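Local coordinates for protein aspartate aminotransferase, mitochondrial (Trypanosoma brucei brucei, PDB 4W5K) that probably transfers the amino group of L-aspartate to 2-oxoglutarate, using pyridoxal 5'-phosphate as cofactor and working as a homodimer, at residues Val31-Gly36 against Gly372-Ser377; Ala245-Tyr250 against Trp291-Ile296; Ala348-Thr353 against Ile366-Asn371; Glu358-Glu363 against Gln389-Val394. The protein carries 1 engineered substitution. One frame throughout, in Å; residues are numbered along the deposited sequence.

Contact 1. Residues Val31-Gly36 against Gly372-Ser377; sequences VNLSIG and GRAAVS
Backbone pairing gives the join its firmest evidence: A375 N donates to L33 O at 2.9 Å and 172°, nearly straight, although it comes in from above the carbonyl plane. The same L33 O takes a proton from a water 2.8 Å away, which also donates to R373 O, so one oxygen is gripped twice. Among side-chain polar bonds, R373, with CG anti to its backbone N and the chain bent at chi3, brings its guanidinium edge to S34 O, NH2 lying 3.3 Å away in a weak bond. N32 OD1 accepts from S34 N in an Asx turn and, on a lone pair, from S34 OG at 2.6 Å, so two donors of S34 grip the one oxygen. Packing completes the contact. I35 holds CG1 in the crowded position (chi1 63°), bringing CG1 to 3.9 Å from A375 CB and CD1 to 3.3 Å from S377 OG, a hydroxyl bonded to V37 O. I35 O is tight against A375 CB at 3.0 Å and is buried with no polar partner. The R373 side chain is about 5 Å from that of cofactor-binding N181, consistent with the active-site edge where small and cofactor-binding domains meet in aspartate aminotransferases.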
loop_
_atom_site.group_PDB
_atom_site.type_symbol
_atom_site.label_atom_id
_atom_site.label_comp_id
_atom_site.label_asym_id
_atom_site.label_seq_id
_atom_site.Cartn_x
_atom_site.Cartn_y
_atom_site.Cartn_z
ATOM N N VAL A 31 -19.901 21.280 15.484
ATOM C CA VAL A 31 -20.129 20.520 14.261
ATOM C C VAL A 31 -18.836 20.441 13.443
ATOM O O VAL A 31 -18.160 21.451 13.234
ATOM C CB VAL A 31 -21.249 21.152 13.385
ATOM C CG1 VAL A 31 -21.478 20.315 12.129
ATOM C CG2 VAL A 31 -22.553 21.312 14.181
ATOM N N ASN A 32 -18.487 19.240 12.995
ATOM C CA ASN A 32 -17.278 19.057 12.202
ATOM C C ASN A 32 -17.612 18.950 10.726
ATOM O O ASN A 32 -18.080 17.912 10.258
ATOM C CB ASN A 32 -16.505 17.810 12.667
ATOM C CG ASN A 32 -15.135 17.683 12.012
ATOM O OD1 ASN A 32 -14.742 18.507 11.187
ATOM N ND2 ASN A 32 -14.385 16.643 12.399
ATOM N N LEU A 33 -17.376 20.034 9.992
ATOM C CA LEU A 33 -17.629 20.042 8.560
ATOM C C LEU A 33 -16.306 19.989 7.798
ATOM O O LEU A 33 -16.171 20.556 6.711
ATOM C CB LEU A 33 -18.442 21.278 8.163
ATOM C CG LEU A 33 -19.822 21.391 8.827
ATOM C CD1 LEU A 33 -20.558 22.613 8.287
ATOM C CD2 LEU A 33 -20.642 20.134 8.570
ATOM N N SER A 34 -15.329 19.286 8.371
ATOM C CA SER A 34 -14.014 19.202 7.751
ATOM C C SER A 34 -13.659 17.764 7.408
ATOM O O SER A 34 -12.576 17.490 6.887
ATOM C CB SER A 34 -12.953 19.793 8.674
ATOM O OG SER A 34 -12.651 18.896 9.735
ATOM N N ILE A 35 -14.581 16.849 7.687
ATOM C CA ILE A 35 -14.310 15.424 7.531
ATOM C C ILE A 35 -14.176 15.014 6.073
ATOM O O ILE A 35 -14.660 15.687 5.174
ATOM C CB ILE A 35 -15.404 14.566 8.197
ATOM C CG1 ILE A 35 -16.754 14.793 7.521
ATOM C CG2 ILE A 35 -15.517 14.899 9.674
ATOM C CD1 ILE A 35 -17.786 13.771 7.927
ATOM N N GLY A 36 -13.496 13.901 5.841
ATOM C CA GLY A 36 -13.215 13.469 4.488
ATOM C C GLY A 36 -13.963 12.216 4.082
ATOM O O GLY A 36 -13.761 11.713 2.980
ATOM N N GLY A 372 -13.472 27.833 2.821
ATOM C CA GLY A 372 -14.924 27.767 2.727
ATOM C C GLY A 372 -15.439 26.416 2.244
ATOM O O GLY A 372 -16.624 26.273 1.929
ATOM N N ARG A 373 -14.566 25.415 2.194
ATOM C CA ARG A 373 -15.016 24.063 1.855
ATOM C C ARG A 373 -15.752 23.453 3.033
ATOM O O ARG A 373 -15.226 23.402 4.137
ATOM C CB ARG A 373 -13.845 23.144 1.482
ATOM C CG ARG A 373 -14.294 21.698 1.268
ATOM C CD ARG A 373 -13.129 20.701 1.263
ATOM N NE ARG A 373 -12.385 20.631 2.520
ATOM C CZ ARG A 373 -12.504 19.676 3.445
ATOM N NH1 ARG A 373 -13.396 18.704 3.317
ATOM N NH2 ARG A 373 -11.749 19.708 4.533
ATOM N N ALA A 374 -16.969 22.984 2.796
ATOM C CA ALA A 374 -17.708 22.284 3.834
ATOM C C ALA A 374 -17.896 20.844 3.394
ATOM O O ALA A 374 -18.256 20.573 2.256
ATOM C CB ALA A 374 -19.057 22.950 4.104
ATOM N N ALA A 375 -17.604 19.919 4.297
ATOM C CA ALA A 375 -17.896 18.518 4.066
ATOM C C ALA A 375 -19.332 18.291 4.494
ATOM O O ALA A 375 -19.623 18.281 5.689
ATOM C CB ALA A 375 -16.943 17.632 4.851
ATOM N N VAL A 376 -20.233 18.123 3.534
ATOM C CA VAL A 376 -21.651 18.085 3.872
ATOM C C VAL A 376 -22.076 16.745 4.480
ATOM O O VAL A 376 -23.156 16.637 5.063
ATOM C CB VAL A 376 -22.545 18.408 2.646
ATOM C CG1 VAL A 376 -22.283 19.837 2.151
ATOM C CG2 VAL A 376 -22.321 17.426 1.523
ATOM N N SER A 377 -21.235 15.725 4.359
ATOM C CA SER A 377 -21.492 14.471 5.070
ATOM C C SER A 377 -21.597 14.686 6.587
ATOM O O SER A 377 -22.198 13.883 7.307
ATOM C CB SER A 377 -20.397 13.451 4.748
ATOM O OG SER A 377 -19.117 14.018 4.941
HETATM O O HOH W 1 -13.820 21.647 5.560
#

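Contact 2. Residues Ala245-Tyr250 against Trp291-Ile296; sequences ANFGLY and WVVSSI. Engineered in segment 245-250: A245 (natural residue Lys).
This is a buried, wholly apolar contact in the pyridoxal-phosphate-dependent aminotransferase fold, where the loop between strands 238-242 and 255-260 packs on helix 287-297; no hydrogen bond crosses it. The segment starts at the engineered A245, a lysine in nature, directly after the cofactor-binding S244, and the L249 side chain is about 8 Å from a bound PLP. F247 carries most of the contact. Its chi2 of 91° sets the ring perpendicular to the CA-CB-CG plane, so V293, crossing at about a right angle, meets a face: CG2 lies 3.8 Å from the ring centroid and only 9° off the normal, a clear CH-pi contact. I296 comes tip to tip at the rim instead, its CD1 3.7 Å from F247 CE2. W306 of helix 300-331 also stacks with the F247 ring. L249, with CG anti to the carbonyl carbon (chi1 -73°), meets V292 end-on, CD1 to CG1 at 4.2 Å, while M60 of the second subunit packs on it too. Both V293 methyls meet the ring, CG1 near CE1 and CZ and CG2 over the centre; CG2 serves both loop residues, also lying 3.6 Å from L249 CD1.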
loop_
_atom_site.group_PDB
_atom_site.type_symbol
_atom_site.label_atom_id
_atom_site.label_comp_id
_atom_site.label_asym_id
_atom_site.label_seq_id
_atom_site.Cartn_x
_atom_site.Cartn_y
_atom_site.Cartn_z
ATOM N N ALA A 245 -14.905 5.540 -1.261
ATOM C CA ALA A 245 -16.219 6.079 -0.906
ATOM C C ALA A 245 -17.378 5.175 -1.355
ATOM O O ALA A 245 -18.360 4.997 -0.607
ATOM C CB ALA A 245 -16.373 7.479 -1.490
ATOM N N ASN A 246 -17.325 4.649 -2.579
ATOM C CA ASN A 246 -18.519 3.977 -3.088
ATOM C C ASN A 246 -18.749 2.592 -2.486
ATOM O O ASN A 246 -19.868 2.071 -2.542
ATOM C CB ASN A 246 -18.549 3.931 -4.650
ATOM C CG ASN A 246 -17.382 3.218 -5.276
ATOM O OD1 ASN A 246 -16.547 2.638 -4.602
ATOM N ND2 ASN A 246 -17.328 3.270 -6.613
ATOM N N PHE A 247 -17.719 2.018 -1.857
ATOM C CA PHE A 247 -17.946 0.804 -1.042
ATOM C C PHE A 247 -17.726 1.036 0.448
ATOM O O PHE A 247 -17.859 0.105 1.262
ATOM C CB PHE A 247 -17.039 -0.330 -1.519
ATOM C CG PHE A 247 -17.502 -1.006 -2.788
ATOM C CD1 PHE A 247 -17.066 -0.543 -4.034
ATOM C CD2 PHE A 247 -18.335 -2.124 -2.725
ATOM C CE1 PHE A 247 -17.470 -1.168 -5.215
ATOM C CE2 PHE A 247 -18.758 -2.767 -3.892
ATOM C CZ PHE A 247 -18.314 -2.283 -5.149
ATOM N N GLY A 248 -17.403 2.272 0.825
ATOM C CA GLY A 248 -17.121 2.576 2.219
ATOM C C GLY A 248 -15.857 1.852 2.721
ATOM O O GLY A 248 -15.750 1.541 3.908
ATOM N N LEU A 249 -14.928 1.597 1.810
ATOM C CA LEU A 249 -13.732 0.781 2.124
ATOM C C LEU A 249 -12.483 1.599 2.390
ATOM O O LEU A 249 -11.375 1.031 2.398
ATOM C CB LEU A 249 -13.430 -0.203 0.985
ATOM C CG LEU A 249 -14.371 -1.401 0.858
ATOM C CD1 LEU A 249 -14.109 -2.114 -0.461
ATOM C CD2 LEU A 249 -14.215 -2.363 2.039
ATOM N N TYR A 250 -12.660 2.897 2.639
ATOM C CA TYR A 250 -11.578 3.868 2.847
ATOM C C TYR A 250 -10.247 3.301 3.354
ATOM O O TYR A 250 -9.243 3.253 2.610
ATOM C CB TYR A 250 -12.059 4.952 3.828
ATOM C CG TYR A 250 -13.351 5.649 3.424
ATOM C CD1 TYR A 250 -13.329 6.728 2.534
ATOM C CD2 TYR A 250 -14.580 5.270 3.966
ATOM C CE1 TYR A 250 -14.507 7.382 2.168
ATOM C CE2 TYR A 250 -15.764 5.940 3.609
ATOM C CZ TYR A 250 -15.710 6.977 2.711
ATOM O OH TYR A 250 -16.860 7.638 2.362
ATOM N N TRP A 291 -11.135 -8.605 -2.124
ATOM C CA TRP A 291 -12.051 -9.691 -1.838
ATOM C C TRP A 291 -13.499 -9.219 -1.823
ATOM O O TRP A 291 -14.385 -9.820 -2.433
ATOM C CB TRP A 291 -11.751 -10.295 -0.471
ATOM C CG TRP A 291 -10.624 -11.258 -0.408
ATOM C CD1 TRP A 291 -10.062 -11.969 -1.435
ATOM C CD2 TRP A 291 -9.931 -11.633 0.785
ATOM N NE1 TRP A 291 -9.053 -12.790 -0.928
ATOM C CE2 TRP A 291 -8.961 -12.591 0.428
ATOM C CE3 TRP A 291 -10.045 -11.249 2.127
ATOM C CZ2 TRP A 291 -8.091 -13.166 1.370
ATOM C CZ3 TRP A 291 -9.191 -11.827 3.062
ATOM C CH2 TRP A 291 -8.229 -12.773 2.675
ATOM N N VAL A 292 -13.709 -8.121 -1.112
ATOM C CA VAL A 292 -15.050 -7.570 -0.893
ATOM C C VAL A 292 -15.670 -7.089 -2.204
ATOM O O VAL A 292 -16.819 -7.422 -2.512
ATOM C CB VAL A 292 -15.010 -6.406 0.106
ATOM C CG1 VAL A 292 -16.348 -5.604 0.067
ATOM C CG2 VAL A 292 -14.737 -6.924 1.504
ATOM N N VAL A 293 -14.893 -6.331 -2.982
ATOM C CA VAL A 293 -15.433 -5.745 -4.214
ATOM C C VAL A 293 -15.682 -6.867 -5.226
ATOM O O VAL A 293 -16.732 -6.911 -5.863
ATOM C CB VAL A 293 -14.503 -4.664 -4.757
ATOM C CG1 VAL A 293 -14.909 -4.232 -6.170
ATOM C CG2 VAL A 293 -14.543 -3.439 -3.829
ATOM N N SER A 294 -14.748 -7.814 -5.323
ATOM C CA SER A 294 -14.912 -8.913 -6.273
ATOM C C SER A 294 -16.139 -9.778 -5.932
ATOM O O SER A 294 -16.909 -10.185 -6.821
ATOM C CB SER A 294 -13.626 -9.755 -6.321
ATOM O OG SER A 294 -13.791 -10.881 -7.166
ATOM N N SER A 295 -16.328 -10.030 -4.640
ATOM C CA SER A 295 -17.443 -10.820 -4.150
ATOM C C SER A 295 -18.774 -10.145 -4.467
ATOM O O SER A 295 -19.727 -10.787 -4.900
ATOM C CB SER A 295 -17.307 -11.029 -2.649
ATOM O OG SER A 295 -18.471 -11.628 -2.105
ATOM N N ILE A 296 -18.823 -8.842 -4.242
ATOM C CA ILE A 296 -20.070 -8.121 -4.460
ATOM C C ILE A 296 -20.394 -8.057 -5.942
ATOM O O ILE A 296 -21.513 -8.352 -6.335
ATOM C CB ILE A 296 -20.021 -6.709 -3.867
ATOM C CG1 ILE A 296 -20.061 -6.788 -2.336
ATOM C CG2 ILE A 296 -21.185 -5.877 -4.389
ATOM C CD1 ILE A 296 -19.714 -5.469 -1.610
#

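Contact 3. Residues Ala348-Thr353 against Ile366-Asn371; sequences AYTGLT and IYMTLN. With EDO (1,2-ethanediol), chain E.
Y349 and N371 meet at about a right angle, with ring and amide planes 69° apart. The tyrosine has an unusual first torsion, chi1 -107°, off the staggered positions, which swings its hydroxyl over to the other segment. N371 holds CG in the crowded position between its backbone N and carbonyl carbon, so that ND2 lies 3.0 Å from Y349 OH; the poor angle makes this a weak bond. The N371 backbone O sits 4.0 Å above the Y349 ring plane, offset toward the rim. What fixes the amide is its other end: N371 OD1 accepts from T369 OG1 at 2.7 Å, in plane on a lone pair, and also from R373 N.

The second meeting is apolar. M368 also puts CG in the crowded position, runs extended through chi2 and bends at chi3, delivering SD to 3.9 Å from L352 CD1, the two side chains crossing at about a right angle. L352 is steadied by an ST turn in which its N donates to T350 OG1 at 3.0 Å; that hydroxyl's main partner is G372 O.

One water links G351 N, at 2.9 Å, to N371 O, and another bridges L352 O and L370 O. A 1,2-ethanediol, probably from the crystallisation liquor, donates through O1 to T350 O at 2.8 Å.

The touching parts run 93° apart, and T353 caps the helix that follows. The loop from strand 347-349 into helix 354-364 thus meets the loop that follows strand 366-367, in the C-terminal small domain of aminotransferases.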
loop_
_atom_site.group_PDB
_atom_site.type_symbol
_atom_site.label_atom_id
_atom_site.label_comp_id
_atom_site.label_asym_id
_atom_site.label_seq_id
_atom_site.Cartn_x
_atom_site.Cartn_y
_atom_site.Cartn_z
ATOM N N ALA A 348 -18.420 20.812 -0.581
ATOM C CA ALA A 348 -19.061 21.988 -1.163
ATOM C C ALA A 348 -18.203 23.227 -0.975
ATOM O O ALA A 348 -17.787 23.519 0.140
ATOM C CB ALA A 348 -20.452 22.204 -0.528
ATOM N N TYR A 349 -17.938 23.969 -2.050
ATOM C CA TYR A 349 -17.355 25.290 -1.852
ATOM C C TYR A 349 -18.534 26.227 -1.552
ATOM O O TYR A 349 -19.336 26.525 -2.427
ATOM C CB TYR A 349 -16.535 25.755 -3.066
ATOM C CG TYR A 349 -15.016 25.734 -2.829
ATOM C CD1 TYR A 349 -14.198 26.746 -3.330
ATOM C CD2 TYR A 349 -14.413 24.704 -2.106
ATOM C CE1 TYR A 349 -12.807 26.735 -3.128
ATOM C CE2 TYR A 349 -13.035 24.692 -1.885
ATOM C CZ TYR A 349 -12.242 25.713 -2.395
ATOM O OH TYR A 349 -10.869 25.682 -2.180
ATOM N N THR A 350 -18.594 26.685 -0.307
ATOM C CA THR A 350 -19.734 27.455 0.177
ATOM C C THR A 350 -19.722 28.910 -0.285
ATOM O O THR A 350 -20.767 29.531 -0.370
ATOM C CB THR A 350 -19.800 27.461 1.717
ATOM O OG1 THR A 350 -18.644 28.128 2.256
ATOM C CG2 THR A 350 -19.886 26.027 2.286
ATOM N N GLY A 351 -18.534 29.454 -0.529
ATOM C CA GLY A 351 -18.359 30.863 -0.808
ATOM C C GLY A 351 -18.231 31.690 0.451
ATOM O O GLY A 351 -18.187 32.914 0.394
ATOM N N LEU A 352 -18.179 31.036 1.610
ATOM C CA LEU A 352 -17.929 31.771 2.842
ATOM C C LEU A 352 -16.512 32.328 2.782
ATOM O O LEU A 352 -15.594 31.663 2.296
ATOM C CB LEU A 352 -18.131 30.877 4.068
ATOM C CG LEU A 352 -19.570 30.403 4.315
ATOM C CD1 LEU A 352 -19.631 29.266 5.321
ATOM C CD2 LEU A 352 -20.431 31.541 4.792
ATOM N N THR A 353 -16.335 33.561 3.237
ATOM C CA THR A 353 -15.007 34.171 3.242
ATOM C C THR A 353 -14.191 33.651 4.421
ATOM O O THR A 353 -14.742 33.064 5.355
ATOM C CB THR A 353 -15.086 35.705 3.328
ATOM O OG1 THR A 353 -15.546 36.072 4.627
ATOM C CG2 THR A 353 -16.061 36.258 2.291
ATOM N N ILE A 366 -18.444 25.655 14.679
ATOM C CA ILE A 366 -18.587 24.921 13.429
ATOM C C ILE A 366 -17.246 24.953 12.702
ATOM O O ILE A 366 -16.706 26.028 12.422
ATOM C CB ILE A 366 -19.707 25.523 12.554
ATOM C CG1 ILE A 366 -21.054 25.421 13.280
ATOM C CG2 ILE A 366 -19.760 24.841 11.186
ATOM C CD1 ILE A 366 -22.167 26.241 12.620
ATOM N N TYR A 367 -16.698 23.771 12.422
ATOM C CA TYR A 367 -15.355 23.662 11.865
ATOM C C TYR A 367 -15.350 23.309 10.385
ATOM O O TYR A 367 -15.858 22.261 9.988
ATOM C CB TYR A 367 -14.547 22.614 12.645
ATOM C CG TYR A 367 -14.139 23.057 14.032
ATOM C CD1 TYR A 367 -15.075 23.169 15.054
ATOM C CD2 TYR A 367 -12.814 23.361 14.320
ATOM C CE1 TYR A 367 -14.700 23.577 16.326
ATOM C CE2 TYR A 367 -12.433 23.775 15.582
ATOM C CZ TYR A 367 -13.377 23.880 16.581
ATOM O OH TYR A 367 -12.992 24.284 17.841
ATOM N N MET A 368 -14.771 24.192 9.576
ATOM C CA MET A 368 -14.527 23.916 8.164
ATOM C C MET A 368 -13.219 24.604 7.798
ATOM O O MET A 368 -12.753 25.477 8.538
ATOM C CB MET A 368 -15.693 24.395 7.285
ATOM C CG MET A 368 -15.779 25.885 7.083
ATOM S SD MET A 368 -17.226 26.353 6.076
ATOM C CE MET A 368 -18.558 25.808 7.118
ATOM N N THR A 369 -12.609 24.200 6.690
ATOM C CA THR A 369 -11.321 24.766 6.303
ATOM C C THR A 369 -11.512 26.197 5.791
ATOM O O THR A 369 -12.602 26.575 5.343
ATOM C CB THR A 369 -10.603 23.898 5.239
ATOM O OG1 THR A 369 -11.543 23.440 4.266
ATOM C CG2 THR A 369 -9.947 22.683 5.895
ATOM N N LEU A 370 -10.442 26.986 5.864
ATOM C CA LEU A 370 -10.501 28.430 5.623
ATOM C C LEU A 370 -10.864 28.822 4.192
ATOM O O LEU A 370 -11.153 29.983 3.907
ATOM C CB LEU A 370 -9.164 29.065 5.989
ATOM C CG LEU A 370 -8.788 29.046 7.468
ATOM C CD1 LEU A 370 -7.421 29.673 7.657
ATOM C CD2 LEU A 370 -9.832 29.778 8.285
ATOM N N ASN A 371 -10.828 27.861 3.285
ATOM C CA ASN A 371 -11.222 28.123 1.907
ATOM C C ASN A 371 -12.743 28.071 1.732
ATOM O O ASN A 371 -13.244 28.227 0.623
ATOM C CB ASN A 371 -10.566 27.124 0.966
ATOM C CG ASN A 371 -10.819 25.692 1.388
ATOM O OD1 ASN A 371 -11.465 25.446 2.409
ATOM N ND2 ASN A 371 -10.311 24.739 0.609
HETATM C C1 EDO E . -22.251 33.021 -0.321
HETATM O O1 EDO E . -21.677 32.062 -1.212
HETATM C C2 EDO E . -23.691 33.262 -0.754
HETATM O O2 EDO E . -23.706 33.614 -2.150
HETATM O O HOH W 2 -15.817 28.639 -0.921
HETATM O O HOH W 3 -12.799 31.379 2.156
#

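Contact 4. Residues Glu358-Glu363 against Gln389-Val394; sequences ELLRSE and QAIHNV
L360 carries most of the contact from helix 358-363. Its CG lies anti to the carbonyl carbon (chi1 -75°) and the chain then runs extended (chi2 175°), so the CA-CB bond does not aim straight at helix 389-394 yet both methyls arrive there. CD2 enters the groove between A390 and V394, reaching A390 CB at 3.8 Å and V394 CG2 at 3.7 Å; it also rests 3.6 Å from A390 O, the carbonyl that accepts the helical bond from V394 N. CD1 takes the other flank, crossing I391 obliquely with 4.1 Å to I391 CG1.

V394 meets L360 at about a right angle. With CG1 anti to its carbonyl carbon and CG2 in the crowded position, it presents both methyls to helix 358-363: CG2 lies against L360, while CG1 touches L360 CD2 and also stands 4.0 Å from L359 CB. L359 therefore covers V394 with the base of its side chain, at the exposed margin of the contact. A390 points its methyl toward the partner; L360 CA and A390 CA are 6.8 Å apart, and the CA atoms of L359 and V394 are practically as near.

The two short axes come within 10.0 Å at a crossing angle of 121°, an oblique crossing, closer to antiparallel than to parallel, and no hydrogen bond joins them. Far from the cofactor, the pair lies about 29 Å from the chain's centre, in the C-terminal part of the fold: L360 also lies on L352 and bonds by its backbone to I366 of strand 366-367, while I391 and H392 turn to L328 of helix 300-331.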
loop_
_atom_site.group_PDB
_atom_site.type_symbol
_atom_site.label_atom_id
_atom_site.label_comp_id
_atom_site.label_asym_id
_atom_site.label_seq_id
_atom_site.Cartn_x
_atom_site.Cartn_y
_atom_site.Cartn_z
ATOM N N GLU A 358 -13.820 31.799 10.012
ATOM C CA GLU A 358 -13.205 32.002 11.325
ATOM C C GLU A 358 -14.244 32.341 12.397
ATOM O O GLU A 358 -14.103 31.935 13.550
ATOM C CB GLU A 358 -12.141 33.099 11.249
ATOM C CG GLU A 358 -10.945 32.723 10.391
ATOM C CD GLU A 358 -9.869 33.790 10.384
ATOM O OE1 GLU A 358 -10.047 34.816 11.074
ATOM O OE2 GLU A 358 -8.843 33.601 9.692
ATOM N N LEU A 359 -15.287 33.073 12.015
ATOM C CA LEU A 359 -16.379 33.386 12.931
ATOM C C LEU A 359 -17.237 32.167 13.252
ATOM O O LEU A 359 -17.713 32.018 14.370
ATOM C CB LEU A 359 -17.272 34.490 12.350
ATOM C CG LEU A 359 -16.892 35.939 12.657
ATOM C CD1 LEU A 359 -17.851 36.894 11.978
ATOM C CD2 LEU A 359 -16.877 36.158 14.156
ATOM N N LEU A 360 -17.466 31.312 12.259
ATOM C CA LEU A 360 -18.270 30.114 12.472
ATOM C C LEU A 360 -17.597 29.220 13.499
ATOM O O LEU A 360 -18.260 28.571 14.306
ATOM C CB LEU A 360 -18.481 29.357 11.156
ATOM C CG LEU A 360 -19.482 29.977 10.179
ATOM C CD1 LEU A 360 -19.501 29.196 8.880
ATOM C CD2 LEU A 360 -20.865 30.009 10.795
ATOM N N ARG A 361 -16.271 29.206 13.467
ATOM C CA ARG A 361 -15.489 28.422 14.416
ATOM C C ARG A 361 -15.511 29.061 15.808
ATOM O O ARG A 361 -15.905 28.422 16.781
ATOM C CB ARG A 361 -14.052 28.266 13.919
ATOM N N SER A 362 -15.100 30.323 15.894
ATOM C CA SER A 362 -15.020 31.023 17.181
ATOM C C SER A 362 -16.383 31.206 17.863
ATOM O O SER A 362 -16.526 30.925 19.053
ATOM C CB SER A 362 -14.351 32.387 16.997
ATOM O OG SER A 362 -15.229 33.303 16.366
ATOM N N GLU A 363 -17.381 31.670 17.112
ATOM C CA GLU A 363 -18.697 31.970 17.682
ATOM C C GLU A 363 -19.653 30.767 17.734
ATOM O O GLU A 363 -20.509 30.702 18.612
ATOM C CB GLU A 363 -19.362 33.115 16.903
ATOM N N GLN A 389 -28.584 28.534 10.641
ATOM C CA GLN A 389 -28.769 29.784 11.384
ATOM C C GLN A 389 -27.424 30.466 11.542
ATOM O O GLN A 389 -27.309 31.677 11.366
ATOM C CB GLN A 389 -29.400 29.543 12.763
ATOM C CG GLN A 389 -29.673 30.835 13.547
ATOM C CD GLN A 389 -30.756 31.703 12.916
ATOM O OE1 GLN A 389 -31.902 31.274 12.768
ATOM N NE2 GLN A 389 -30.394 32.929 12.533
ATOM N N ALA A 390 -26.404 29.668 11.854
ATOM C CA ALA A 390 -25.051 30.190 12.015
ATOM C C ALA A 390 -24.528 30.815 10.712
ATOM O O ALA A 390 -23.976 31.910 10.725
ATOM C CB ALA A 390 -24.114 29.088 12.495
ATOM N N ILE A 391 -24.698 30.122 9.590
ATOM C CA ILE A 391 -24.234 30.648 8.308
ATOM C C ILE A 391 -25.000 31.926 7.929
ATOM O O ILE A 391 -24.413 32.900 7.447
ATOM C CB ILE A 391 -24.363 29.591 7.195
ATOM C CG1 ILE A 391 -23.328 28.477 7.448
ATOM C CG2 ILE A 391 -24.194 30.229 5.819
ATOM C CD1 ILE A 391 -23.419 27.273 6.496
ATOM N N HIS A 392 -26.300 31.942 8.184
ATOM C CA HIS A 392 -27.064 33.182 7.979
ATOM C C HIS A 392 -26.532 34.314 8.864
ATOM O O HIS A 392 -26.315 35.427 8.390
ATOM C CB HIS A 392 -28.546 32.968 8.244
ATOM C CG HIS A 392 -29.341 34.244 8.258
ATOM N ND1 HIS A 392 -29.398 35.095 7.175
ATOM C CD2 HIS A 392 -30.093 34.819 9.227
ATOM C CE1 HIS A 392 -30.168 36.131 7.468
ATOM N NE2 HIS A 392 -30.598 35.991 8.710
ATOM N N ASN A 393 -26.295 34.029 10.140
ATOM C CA ASN A 393 -25.811 35.060 11.059
ATOM C C ASN A 393 -24.462 35.665 10.667
ATOM O O ASN A 393 -24.250 36.860 10.839
ATOM C CB ASN A 393 -25.731 34.502 12.484
ATOM C CG ASN A 393 -27.099 34.263 13.080
ATOM O OD1 ASN A 393 -28.121 34.573 12.459
ATOM N ND2 ASN A 393 -27.135 33.697 14.270
ATOM N N VAL A 394 -23.554 34.860 10.130
ATOM C CA VAL A 394 -22.236 35.389 9.788
ATOM C C VAL A 394 -22.192 36.001 8.397
ATOM O O VAL A 394 -21.204 36.651 8.048
ATOM C CB VAL A 394 -21.122 34.301 9.882
ATOM C CG1 VAL A 394 -21.024 33.759 11.297
ATOM C CG2 VAL A 394 -21.361 33.186 8.877
#

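How the contacts relate
Contacts 1, 3 and 4 form one continuous patch. Contacts 1 and 3 share both two-stranded sheets and touch through L33 N to Y367 O and G372 O to T350 OG1. Contact 3's segments lead into and follow helix 354-364, which contact 4 packs on helix 384-395; the two touch where I366 CD1 packs on A390 CB. Contact 2, fully buried, is centred about 24 Å from contact 1, though their nearest atoms are about 4 Å apart. Chemistry follows place: contact 1 has a straight backbone bond, contact 3 a weak side-chain bond, two bridging waters and a Leu-Met contact. Contacts 2 and 4 are apolar, the latter far from the chain's centre, with L360, A390 and I391 buried and L359 exposed.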